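Local coordinates for protein tapirin (Caldicellulosiruptor kristjanssonii, PDB 6N2B) that probably binds cellulose through its beta-helical C-terminal domain, which also carries a calcium ion, and so helps this extremely thermophilic bacterium adhere to plant biomass, at residues 201-212 with 412-423. Sequence-based numbering, arbitrary orientation.
Sequences WNDLFEYAVYSR and IKNFDFDSRMSV
W201 packs one ring face against I412 and its edge against F415 and F417, where the last turn of helix 408-413 and the loop after it, on the outside of the tapirin beta-helix, meet the loop leading into strand 207-211. I412 CG1 sits over the indole as a CH-pi contact, 3.5 Å from the centroid of the six-membered ring and only 10° off its normal. The same ring turns its edge to the face of F415, a T-shaped pair with planes at 85°, and W201 CZ3 is 3.9 Å from F417 CZ. An alanine in place of W201 would probably leave I412 CG1 without its aromatic face and the F415 ring freer to turn. N202 CB makes a second CH-pi contact, over a face of F415, 4.0 Å from the ring centroid. F415 CD2 in turn lies over the centre of F417, which also stacks with Y229 of strand 227-230. Within the 201-212 segment, Y207 OH donates to a lone pair of W201 O, tying the loop to the strand that follows it. Y210, paired through its backbone with strand 510-513, brings its phenol between F417 and M421; L204 CD1 lies over the centre of its ring, and M421 CE is 3.9 Å from Y210 CE1. A water donates to F417 O and also hydrogen-bonds Y210 OH. At the far end, R212 reaches D418 in a salt bridge, with guanidinium and carboxylate planes 76° apart and V423 CG2 beside R212 NE. A second water donates to R212 O and weakly to D418 OD2, while R212 NH1 meets D418 OD1 from above the carboxylate plane at 3.0 Å.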
loop_
_atom_site.group_PDB
_atom_site.type_symbol
_atom_site.label_atom_id
_atom_site.label_comp_id
_atom_site.label_asym_id
_atom_site.label_seq_id
_atom_site.Cartn_x
_atom_site.Cartn_y
_atom_site.Cartn_z
ATOM N N TRP A 201 3.739 12.361 -4.658
ATOM C CA TRP A 201 2.784 11.648 -3.804
ATOM C C TRP A 201 1.461 12.391 -3.623
ATOM O O TRP A 201 0.491 11.776 -3.170
ATOM C CB TRP A 201 3.378 11.322 -2.416
ATOM C CG TRP A 201 3.794 12.495 -1.588
ATOM C CD1 TRP A 201 5.069 12.929 -1.375
ATOM C CD2 TRP A 201 2.938 13.390 -0.855
ATOM N NE1 TRP A 201 5.063 14.041 -0.565
ATOM C CE2 TRP A 201 3.766 14.346 -0.236
ATOM C CE3 TRP A 201 1.551 13.484 -0.674
ATOM C CZ2 TRP A 201 3.255 15.379 0.551
ATOM C CZ3 TRP A 201 1.049 14.511 0.101
ATOM C CH2 TRP A 201 1.900 15.443 0.709
ATOM N N ASN A 202 1.372 13.674 -3.960
ATOM C CA ASN A 202 0.097 14.358 -3.813
ATOM C C ASN A 202 -0.681 14.472 -5.126
ATOM O O ASN A 202 -1.714 15.146 -5.166
ATOM C CB ASN A 202 0.290 15.729 -3.147
ATOM C CG ASN A 202 1.010 16.741 -4.022
ATOM O OD1 ASN A 202 1.214 16.540 -5.218
ATOM N ND2 ASN A 202 1.378 17.862 -3.415
ATOM N N ASP A 203 -0.242 13.780 -6.175
ATOM C CA ASP A 203 -0.877 13.808 -7.488
ATOM C C ASP A 203 -1.803 12.610 -7.642
ATOM O O ASP A 203 -1.345 11.467 -7.602
ATOM C CB ASP A 203 0.188 13.783 -8.581
ATOM C CG ASP A 203 -0.385 13.937 -9.963
ATOM O OD1 ASP A 203 -1.531 14.422 -10.097
ATOM O OD2 ASP A 203 0.335 13.571 -10.923
ATOM N N LEU A 204 -3.091 12.875 -7.871
ATOM C CA LEU A 204 -4.059 11.790 -7.999
ATOM C C LEU A 204 -3.692 10.835 -9.129
ATOM O O LEU A 204 -3.909 9.624 -9.020
ATOM C CB LEU A 204 -5.464 12.361 -8.214
ATOM C CG LEU A 204 -6.596 11.443 -8.691
ATOM C CD1 LEU A 204 -7.225 10.658 -7.545
ATOM C CD2 LEU A 204 -7.644 12.280 -9.366
ATOM N N PHE A 205 -3.124 11.352 -10.213
ATOM C CA PHE A 205 -2.837 10.518 -11.373
ATOM C C PHE A 205 -1.561 9.701 -11.233
ATOM O O PHE A 205 -1.209 8.974 -12.172
ATOM C CB PHE A 205 -2.804 11.398 -12.627
ATOM C CG PHE A 205 -4.117 12.072 -12.879
ATOM C CD1 PHE A 205 -5.182 11.355 -13.401
ATOM C CD2 PHE A 205 -4.324 13.384 -12.497
ATOM C CE1 PHE A 205 -6.415 11.949 -13.588
ATOM C CE2 PHE A 205 -5.551 13.972 -12.669
ATOM C CZ PHE A 205 -6.600 13.254 -13.223
ATOM N N GLU A 206 -0.873 9.796 -10.090
ATOM C CA GLU A 206 0.227 8.901 -9.765
ATOM C C GLU A 206 -0.252 7.576 -9.174
ATOM O O GLU A 206 0.512 6.608 -9.139
ATOM C CB GLU A 206 1.198 9.610 -8.812
ATOM C CG GLU A 206 2.051 8.711 -7.874
ATOM C CD GLU A 206 3.048 7.785 -8.610
ATOM O OE1 GLU A 206 3.368 8.034 -9.796
ATOM O OE2 GLU A 206 3.497 6.786 -7.994
ATOM N N TYR A 207 -1.508 7.469 -8.772
ATOM C CA TYR A 207 -1.936 6.307 -8.007
ATOM C C TYR A 207 -2.406 5.172 -8.916
ATOM O O TYR A 207 -3.129 5.394 -9.895
ATOM C CB TYR A 207 -3.002 6.718 -6.990
ATOM C CG TYR A 207 -2.288 7.437 -5.874
ATOM C CD1 TYR A 207 -1.928 8.784 -5.998
ATOM C CD2 TYR A 207 -1.875 6.748 -4.739
ATOM C CE1 TYR A 207 -1.230 9.432 -4.997
ATOM C CE2 TYR A 207 -1.165 7.385 -3.731
ATOM C CZ TYR A 207 -0.841 8.721 -3.865
ATOM O OH TYR A 207 -0.128 9.332 -2.856
ATOM N N ALA A 208 -1.907 3.963 -8.625
ATOM C CA ALA A 208 -2.504 2.762 -9.185
ATOM C C ALA A 208 -3.822 2.454 -8.484
ATOM O O ALA A 208 -4.809 2.058 -9.126
ATOM C CB ALA A 208 -1.530 1.594 -9.071
ATOM N N VAL A 209 -3.868 2.669 -7.174
ATOM C CA VAL A 209 -5.091 2.536 -6.398
ATOM C C VAL A 209 -5.265 3.822 -5.602
ATOM O O VAL A 209 -4.441 4.139 -4.738
ATOM C CB VAL A 209 -5.057 1.312 -5.464
ATOM C CG1 VAL A 209 -6.351 1.189 -4.682
ATOM C CG2 VAL A 209 -4.821 0.057 -6.250
ATOM N N TYR A 210 -6.322 4.563 -5.894
ATOM C CA TYR A 210 -6.719 5.705 -5.079
ATOM C C TYR A 210 -8.074 5.374 -4.482
ATOM O O TYR A 210 -9.061 5.257 -5.211
ATOM C CB TYR A 210 -6.784 6.987 -5.904
ATOM C CG TYR A 210 -7.037 8.223 -5.073
ATOM C CD1 TYR A 210 -8.328 8.593 -4.717
ATOM C CD2 TYR A 210 -5.982 9.028 -4.646
ATOM C CE1 TYR A 210 -8.560 9.717 -3.959
ATOM C CE2 TYR A 210 -6.204 10.162 -3.885
ATOM C CZ TYR A 210 -7.495 10.502 -3.546
ATOM O OH TYR A 210 -7.734 11.639 -2.795
ATOM N N SER A 211 -8.127 5.218 -3.170
ATOM C CA SER A 211 -9.367 4.878 -2.482
ATOM C C SER A 211 -9.723 6.006 -1.522
ATOM O O SER A 211 -8.999 6.253 -0.548
ATOM C CB SER A 211 -9.236 3.551 -1.741
ATOM O OG SER A 211 -9.246 2.471 -2.646
ATOM N N ARG A 212 -10.832 6.695 -1.806
ATOM C CA ARG A 212 -11.301 7.748 -0.912
ATOM C C ARG A 212 -11.720 7.165 0.430
ATOM O O ARG A 212 -11.441 7.745 1.487
ATOM C CB ARG A 212 -12.455 8.508 -1.567
ATOM C CG ARG A 212 -13.020 9.634 -0.721
ATOM C CD ARG A 212 -13.777 10.645 -1.570
ATOM N NE ARG A 212 -15.211 10.577 -1.302
ATOM C CZ ARG A 212 -15.808 11.082 -0.223
ATOM N NH1 ARG A 212 -15.103 11.732 0.703
ATOM N NH2 ARG A 212 -17.124 10.951 -0.084
ATOM N N ILE A 412 2.547 15.233 4.704
ATOM C CA ILE A 412 1.477 14.298 4.374
ATOM C C ILE A 412 0.367 14.364 5.411
ATOM O O ILE A 412 -0.820 14.422 5.067
ATOM C CB ILE A 412 2.048 12.877 4.225
ATOM C CG1 ILE A 412 2.955 12.833 2.982
ATOM C CG2 ILE A 412 0.918 11.853 4.181
ATOM C CD1 ILE A 412 3.589 11.507 2.713
ATOM N N LYS A 413 0.737 14.374 6.695
ATOM C CA LYS A 413 -0.247 14.580 7.754
ATOM C C LYS A 413 -1.086 15.831 7.500
ATOM O O LYS A 413 -2.275 15.870 7.840
ATOM C CB LYS A 413 0.476 14.683 9.098
ATOM C CG LYS A 413 -0.315 14.201 10.307
ATOM C CD LYS A 413 0.271 14.776 11.588
ATOM C CE LYS A 413 1.400 13.901 12.162
ATOM N NZ LYS A 413 0.901 12.803 13.048
ATOM N N ASN A 414 -0.491 16.849 6.888
ATOM C CA ASN A 414 -1.140 18.136 6.720
ATOM C C ASN A 414 -1.882 18.262 5.405
ATOM O O ASN A 414 -2.540 19.283 5.184
ATOM C CB ASN A 414 -0.111 19.271 6.825
ATOM C CG ASN A 414 0.313 19.550 8.266
ATOM O OD1 ASN A 414 -0.433 19.280 9.211
ATOM N ND2 ASN A 414 1.515 20.101 8.435
ATOM N N PHE A 415 -1.800 17.267 4.529
ATOM C CA PHE A 415 -2.447 17.347 3.225
ATOM C C PHE A 415 -3.858 16.776 3.320
ATOM O O PHE A 415 -4.039 15.619 3.730
ATOM C CB PHE A 415 -1.631 16.606 2.170
ATOM C CG PHE A 415 -2.032 16.929 0.771
ATOM C CD1 PHE A 415 -1.517 18.038 0.126
ATOM C CD2 PHE A 415 -2.936 16.127 0.098
ATOM C CE1 PHE A 415 -1.890 18.334 -1.171
ATOM C CE2 PHE A 415 -3.313 16.422 -1.198
ATOM C CZ PHE A 415 -2.790 17.526 -1.833
ATOM N N ASP A 416 -4.856 17.594 2.953
ATOM C CA ASP A 416 -6.264 17.191 2.994
ATOM C C ASP A 416 -6.649 16.653 1.612
ATOM O O ASP A 416 -7.189 17.358 0.756
ATOM C CB ASP A 416 -7.133 18.364 3.435
ATOM C CG ASP A 416 -8.613 18.011 3.526
ATOM O OD1 ASP A 416 -8.984 16.851 3.236
ATOM O OD2 ASP A 416 -9.408 18.906 3.893
ATOM N N PHE A 417 -6.357 15.360 1.408
ATOM C CA PHE A 417 -6.576 14.715 0.115
ATOM C C PHE A 417 -7.996 14.936 -0.377
ATOM O O PHE A 417 -8.217 15.210 -1.562
ATOM C CB PHE A 417 -6.286 13.212 0.213
ATOM C CG PHE A 417 -4.823 12.862 0.137
ATOM C CD1 PHE A 417 -4.043 12.810 1.291
ATOM C CD2 PHE A 417 -4.223 12.575 -1.083
ATOM C CE1 PHE A 417 -2.697 12.490 1.232
ATOM C CE2 PHE A 417 -2.867 12.251 -1.150
ATOM C CZ PHE A 417 -2.110 12.208 0.008
ATOM N N ASP A 418 -8.973 14.832 0.524
ATOM C CA ASP A 418 -10.365 14.974 0.120
ATOM C C ASP A 418 -10.660 16.364 -0.404
ATOM O O ASP A 418 -11.529 16.528 -1.264
ATOM C CB ASP A 418 -11.273 14.671 1.298
ATOM C CG ASP A 418 -11.850 13.301 1.229
ATOM O OD1 ASP A 418 -12.415 12.980 0.158
ATOM O OD2 ASP A 418 -11.735 12.557 2.232
ATOM N N SER A 419 -9.949 17.370 0.103
ATOM C CA SER A 419 -10.213 18.745 -0.288
ATOM C C SER A 419 -9.933 18.996 -1.765
ATOM O O SER A 419 -10.409 19.996 -2.311
ATOM C CB SER A 419 -9.378 19.692 0.572
ATOM O OG SER A 419 -8.006 19.596 0.250
ATOM N N ARG A 420 -9.190 18.111 -2.427
ATOM C CA ARG A 420 -8.793 18.351 -3.806
ATOM C C ARG A 420 -9.880 18.015 -4.823
ATOM O O ARG A 420 -9.698 18.305 -6.014
ATOM C CB ARG A 420 -7.527 17.555 -4.121
ATOM C CG ARG A 420 -6.459 17.684 -3.070
ATOM C CD ARG A 420 -6.156 19.138 -2.759
ATOM N NE ARG A 420 -5.694 19.900 -3.921
ATOM C CZ ARG A 420 -5.487 21.218 -3.912
ATOM N NH1 ARG A 420 -5.068 21.838 -5.000
ATOM N NH2 ARG A 420 -5.703 21.921 -2.802
ATOM N N MET A 421 -10.996 17.427 -4.394
ATOM C CA MET A 421 -12.050 17.004 -5.304
ATOM C C MET A 421 -13.391 17.226 -4.639
ATOM O O MET A 421 -13.483 17.419 -3.421
ATOM C CB MET A 421 -11.906 15.533 -5.708
ATOM C CG MET A 421 -12.141 14.543 -4.562
ATOM S SD MET A 421 -11.682 12.825 -4.933
ATOM C CE MET A 421 -9.987 13.026 -5.504
ATOM N N SER A 422 -14.443 17.186 -5.458
ATOM C CA SER A 422 -15.823 17.285 -4.982
ATOM C C SER A 422 -16.607 16.159 -5.641
ATOM O O SER A 422 -16.967 16.247 -6.816
ATOM C CB SER A 422 -16.423 18.651 -5.300
ATOM O OG SER A 422 -15.491 19.689 -5.013
ATOM N N VAL A 423 -16.854 15.088 -4.899
ATOM C CA VAL A 423 -17.566 13.943 -5.452
ATOM C C VAL A 423 -19.051 14.275 -5.498
ATOM O O VAL A 423 -19.640 14.675 -4.488
ATOM C CB VAL A 423 -17.303 12.677 -4.628
ATOM C CG1 VAL A 423 -18.181 11.534 -5.109
ATOM C CG2 VAL A 423 -15.832 12.282 -4.733
HETATM O O HOH W 1 -6.349 14.376 -3.580
HETATM O O HOH W 2 -9.956 10.213 1.268
#